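Local coordinates for 3-oxoacyl-[acyl-carrier-protein] synthase (Arabidopsis thaliana, PDB 2IX4) that catalyses the condensing step of mitochondrial fatty acid synthesis, adding two carbons from malonyl-ACP to a growing acyl chain, at the hexanoic acid site and the potassium ion site. Residues are numbered along the deposited sequence; one frame, centred on the assembly and turned at random. Chains: chain A/B, 3-oxoacyl-[acyl-carrier-protein] synthase.

Contact 1: the hexanoic acid site. Residues chain A 123-124, 178-179, 207, 218, 361-362, 418-419; chain B 154. With 6NA (hexanoic acid), chain C.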
# COMPACT_ATOMS: atom_id res chain seq x y z
N GLY A 123 -2.65 7.08 -1.12
CA GLY A 123 -2.18 7.21 0.25
C GLY A 123 -3.23 6.93 1.31
O GLY A 123 -2.96 6.21 2.27
N ILE A 124 -4.42 7.52 1.14
CA ILE A 124 -5.49 7.41 2.14
C ILE A 124 -6.79 6.82 1.58
O ILE A 124 -7.55 6.18 2.30
CB ILE A 124 -5.80 8.76 2.85
CG1 ILE A 124 -4.53 9.59 3.04
CG2 ILE A 124 -6.46 8.50 4.20
CD1 ILE A 124 -4.78 11.04 3.46
N ALA A 178 2.41 6.55 2.53
CA ALA A 178 2.01 7.94 2.81
C ALA A 178 2.38 8.88 1.66
O ALA A 178 1.98 8.65 0.52
CB ALA A 178 2.59 8.42 4.16
N CYS A 179 3.15 9.93 1.95
CA CYS A 179 3.49 10.92 0.93
C CYS A 179 4.62 10.49 -0.02
O CYS A 179 4.99 11.23 -0.93
CB CYS A 179 3.74 12.28 1.56
SG CYS A 179 2.29 12.92 2.45
N GLU A 207 -4.40 10.72 -5.51
CA GLU A 207 -4.99 11.18 -4.26
C GLU A 207 -6.09 12.18 -4.51
O GLU A 207 -5.96 13.08 -5.34
CB GLU A 207 -3.93 11.80 -3.34
CG GLU A 207 -4.30 11.76 -1.86
CD GLU A 207 -3.98 10.43 -1.22
OE1 GLU A 207 -2.78 10.14 -1.04
OE2 GLU A 207 -4.92 9.67 -0.89
N PHE A 218 -5.35 16.81 9.22
CA PHE A 218 -4.02 17.40 8.99
C PHE A 218 -3.81 18.71 9.75
O PHE A 218 -2.67 19.03 10.12
CB PHE A 218 -3.75 17.58 7.50
CG PHE A 218 -3.33 16.32 6.79
CD1 PHE A 218 -2.09 15.73 7.05
CD2 PHE A 218 -4.17 15.73 5.86
CE1 PHE A 218 -1.70 14.57 6.39
CE2 PHE A 218 -3.79 14.56 5.19
CZ PHE A 218 -2.55 13.99 5.46
N LEU A 361 0.20 14.65 -1.85
CA LEU A 361 0.18 13.51 -0.93
C LEU A 361 0.64 12.21 -1.60
O LEU A 361 1.80 12.09 -1.99
CB LEU A 361 -1.19 13.38 -0.24
CG LEU A 361 -1.72 14.60 0.55
CD1 LEU A 361 -3.11 14.33 1.11
CD2 LEU A 361 -0.78 15.01 1.67
N GLY A 362 -0.26 11.24 -1.75
CA GLY A 362 0.06 9.97 -2.41
C GLY A 362 0.46 10.09 -3.87
O GLY A 362 1.13 9.21 -4.41
N GLY A 418 7.56 10.47 3.64
CA GLY A 418 6.22 10.30 4.21
C GLY A 418 6.19 10.07 5.71
O GLY A 418 7.22 9.84 6.33
N PHE A 419 4.98 10.16 6.28
CA PHE A 419 4.77 9.84 7.69
C PHE A 419 5.24 8.41 7.96
O PHE A 419 5.08 7.53 7.11
CB PHE A 419 3.29 9.98 8.07
CG PHE A 419 2.83 11.41 8.27
CD1 PHE A 419 1.56 11.66 8.79
CD2 PHE A 419 3.65 12.49 7.97
CE1 PHE A 419 1.11 12.97 8.98
CE2 PHE A 419 3.21 13.80 8.16
CZ PHE A 419 1.94 14.04 8.67
N LEU B 154 -3.36 5.60 8.74
CA LEU B 154 -2.51 5.34 7.56
C LEU B 154 -2.03 3.89 7.49
O LEU B 154 -1.43 3.37 8.43
CB LEU B 154 -1.32 6.31 7.52
CG LEU B 154 -1.61 7.81 7.33
CD1 LEU B 154 -0.33 8.61 7.48
CD2 LEU B 154 -2.27 8.09 5.99
CA 6NA C . 1.20 12.72 5.00
C 6NA C . 2.35 12.40 4.07
O 6NA C . 3.30 11.75 4.47
CB 6NA C . 0.26 11.53 5.07
CG 6NA C . -0.74 11.53 3.92
CD 6NA C . -0.84 10.15 3.28
C6 6NA C . -1.04 10.26 1.79

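Contact 2: the potassium ion site. Residues chain A 300, 316, 318-320, 331, 353-354, 368, 414-416, 425. With K (potassium ion), chain D.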
# COMPACT_ATOMS: atom_id res chain seq x y z
N MET A 300 18.95 9.35 -0.89
CA MET A 300 19.65 9.99 -2.01
C MET A 300 20.95 9.26 -2.36
O MET A 300 21.24 9.03 -3.54
CB MET A 300 19.92 11.47 -1.70
CG MET A 300 18.68 12.35 -1.73
SD MET A 300 19.06 14.11 -1.64
CE MET A 300 19.26 14.34 0.13
N TYR A 316 19.85 18.21 -11.71
CA TYR A 316 18.64 18.78 -11.09
C TYR A 316 18.07 17.89 -9.98
O TYR A 316 17.97 16.68 -10.13
CB TYR A 316 17.57 19.07 -12.15
CG TYR A 316 16.23 19.49 -11.57
CD1 TYR A 316 16.12 20.67 -10.83
CD2 TYR A 316 15.09 18.71 -11.76
CE1 TYR A 316 14.89 21.06 -10.29
CE2 TYR A 316 13.86 19.09 -11.22
CZ TYR A 316 13.77 20.27 -10.48
OH TYR A 316 12.57 20.66 -9.94
N ASN A 318 14.59 17.71 -7.75
CA ASN A 318 13.25 18.14 -7.36
C ASN A 318 13.03 17.74 -5.91
O ASN A 318 12.79 16.57 -5.61
CB ASN A 318 12.19 17.56 -8.30
CG ASN A 318 10.79 18.10 -8.02
OD1 ASN A 318 10.12 17.65 -7.09
ND2 ASN A 318 10.35 19.06 -8.82
N ALA A 319 13.15 18.71 -5.01
CA ALA A 319 13.07 18.48 -3.56
C ALA A 319 11.66 18.10 -3.11
O ALA A 319 10.68 18.42 -3.79
CB ALA A 319 13.55 19.71 -2.80
N HIS A 320 11.56 17.39 -1.99
CA HIS A 320 10.26 17.06 -1.42
C HIS A 320 9.61 18.30 -0.82
O HIS A 320 8.39 18.46 -0.90
CB HIS A 320 10.36 15.94 -0.37
CG HIS A 320 9.04 15.55 0.22
ND1 HIS A 320 8.03 14.98 -0.53
CD2 HIS A 320 8.56 15.65 1.48
CE1 HIS A 320 6.99 14.75 0.24
NE2 HIS A 320 7.28 15.14 1.47
N GLU A 331 15.70 18.76 4.78
CA GLU A 331 16.05 18.32 3.44
C GLU A 331 17.18 19.17 2.85
O GLU A 331 18.10 18.63 2.23
CB GLU A 331 14.83 18.31 2.51
CG GLU A 331 15.11 17.66 1.16
CD GLU A 331 13.92 17.65 0.24
OE1 GLU A 331 12.93 18.35 0.53
OE2 GLU A 331 13.96 16.93 -0.79
N THR A 353 8.42 22.06 -6.40
CA THR A 353 7.30 22.49 -7.24
C THR A 353 5.98 22.53 -6.46
O THR A 353 4.92 22.81 -7.03
CB THR A 353 7.17 21.60 -8.50
OG1 THR A 353 7.34 20.23 -8.14
CG2 THR A 353 8.22 21.97 -9.52
N LYS A 354 6.06 22.30 -5.15
CA LYS A 354 4.87 22.27 -4.29
C LYS A 354 4.27 23.65 -4.02
O LYS A 354 3.12 23.75 -3.57
CB LYS A 354 5.17 21.53 -2.98
CG LYS A 354 5.27 20.02 -3.14
CD LYS A 354 5.23 19.30 -1.80
CE LYS A 354 5.19 17.79 -1.95
NZ LYS A 354 6.45 17.24 -2.52
N GLU A 368 5.91 14.55 -9.33
CA GLU A 368 7.22 15.19 -9.28
C GLU A 368 8.30 14.39 -10.01
O GLU A 368 9.30 14.96 -10.46
CB GLU A 368 7.58 15.52 -7.84
CG GLU A 368 6.69 16.63 -7.27
CD GLU A 368 6.60 16.65 -5.76
OE1 GLU A 368 7.47 16.06 -5.07
OE2 GLU A 368 5.66 17.29 -5.25
N SER A 414 14.49 12.93 -7.72
CA SER A 414 13.26 13.37 -7.06
C SER A 414 13.08 12.69 -5.70
O SER A 414 13.00 11.46 -5.62
CB SER A 414 12.05 13.11 -7.96
OG SER A 414 10.87 13.66 -7.39
N ASN A 415 13.02 13.49 -4.64
CA ASN A 415 12.84 13.01 -3.27
C ASN A 415 11.37 13.00 -2.85
O ASN A 415 10.63 13.93 -3.17
CB ASN A 415 13.61 13.88 -2.29
CG ASN A 415 15.12 13.81 -2.49
OD1 ASN A 415 15.63 12.89 -3.13
ND2 ASN A 415 15.83 14.78 -1.93
N SER A 416 10.95 11.95 -2.15
CA SER A 416 9.61 11.87 -1.56
C SER A 416 9.68 11.24 -0.18
O SER A 416 10.14 10.11 -0.03
CB SER A 416 8.67 11.06 -2.45
OG SER A 416 8.65 11.56 -3.77
N SER A 425 13.90 8.01 -3.09
CA SER A 425 14.57 8.93 -4.00
C SER A 425 14.66 8.26 -5.37
O SER A 425 15.25 7.18 -5.49
CB SER A 425 15.95 9.29 -3.46
OG SER A 425 16.40 10.51 -4.01
K K D . 10.13 15.52 -5.19

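Contact 1: the hexanoic acid site
The acyl pocket of a ketosynthase of the thiolase-like superfamily holds a hexanoyl group covalently attached to the nucleophilic cysteine. A:Cys179 sits in the 3-10 helix 178-180 with SG anti to its own carbonyl carbon (chi1 -61°), and SG lies 1.7 Å from the carbonyl carbon C of 6NA, so the pair forms a thioester, the acyl-enzyme, in which 6NA is the hexanoyl group. The carbonyl oxygen O turns into the oxyanion hole: the backbone N of A:Phe419 donates to it at 2.9 Å (151° at H), and the N of A:Cys179 adds a weak, bent bond. Two N-H groups on this oxygen would stabilise the negative charge that builds up as the thioester is formed or attacked.

The phenyl ring of A:Phe419 stands flat against the start of the chain, with CA of 6NA 3.7 Å above the centre of one face. A:Phe218 comes from another side with its rim, CZ reaching 6NA CG at 3.4 Å, while CB lies in the plane of the ring at its edge. From the other subunit, B:Leu154 spreads its two methyls, CD1 towards 6NA CB and CD2 towards CD at 3.7 Å; CD1 also touches the A:Phe419 ring. CG1 of A:Ile124 and CB of A:Leu361 pack on the tail. Near the terminal methyl C6, the carboxylate of A:Glu207, bent at chi2 (83°), ties the loop at A:Ile124 to the 3-10 helix 361-363. Its OE2 takes the N-H of A:Ile124 on the syn lone pair, N to OE2 3.0 Å. The anti lone pair of A:Glu207 OE1 receives A:Gly362 N at 2.8 Å. Almost wholly buried, the bound hexanoyl group corresponds to the acyl-enzyme intermediate that malonyl-ACP would extend.

Contact 2: the potassium ion site
A:Asn318 and A:Ser414 both throw their side chains anti to the backbone N (chi1 -174° in each), whereas A:Glu368 sets CG anti to its carbonyl carbon and extends beyond it; together these turns point OD1, OG and OE1 at one potassium ion. The carboxylate oxygen OE1 of A:Glu368 binds K at 2.7 Å, and the backbone carbonyl O of A:Asn415 at 2.6 Å. A:Asn318 grips the ion twice, through its amide OD1 and its main-chain O, and the hydroxyl OG of A:Ser414 also binds. The more distant carbonyl O of A:Ala319, 3.3 Å from K, brings the observed shell to a distorted six-coordinate one, to which unseen waters might add.

A second shell holds the side chains and backbone around the ion. The amide ND2 of A:Asn318 donates to the phenol OH of A:Tyr316 at 3.0 Å, which helps hold OD1 towards the metal. The syn lone pair of A:Glu368 OE2 receives A:Lys354 NZ in a salt bridge at 2.8 Å, and NZ also donates to the carbonyl O of A:His320 in the carbonyl plane. Potassium and lysine thus share one carboxylate, which should favour its ionised form. A:Glu331 OE2 receives two donors: the N of A:His320 on its syn lone pair at 2.7 Å, and ND2 of A:Asn415 on its anti lone pair at 3.1 Å. The hydroxyl OG of A:Ser425 donates almost along the C=O axis of A:Asn415 OD1, so A:Glu331 and A:Ser425 steady both ends of that amide.

The ion lies where the end of strand 316-318 and strand 411-418 meet helix 364-378, inside one subunit and directly beside the segment carrying the catalytic A:His320.

The centres of contact 1 and contact 2, taken over their C-alpha atoms, lie about 16 Å apart within one subunit. Strand 411-418 links them: A:Ser414, A:Asn415 and A:Ser416 belong to contact 2, and A:Gly418, at the strand's end, leads to A:Phe419 in contact 1. The 3-10 helix 361-363 of contact 1 likewise runs into helix 364-378, which supplies A:Glu368. The potassium site may therefore steady the backbone that shapes the oxyanion hole and the active-site histidine A:His320. Contact 1 draws in the second chain, contact 2 does not, so dimerisation bears directly on the acyl pocket.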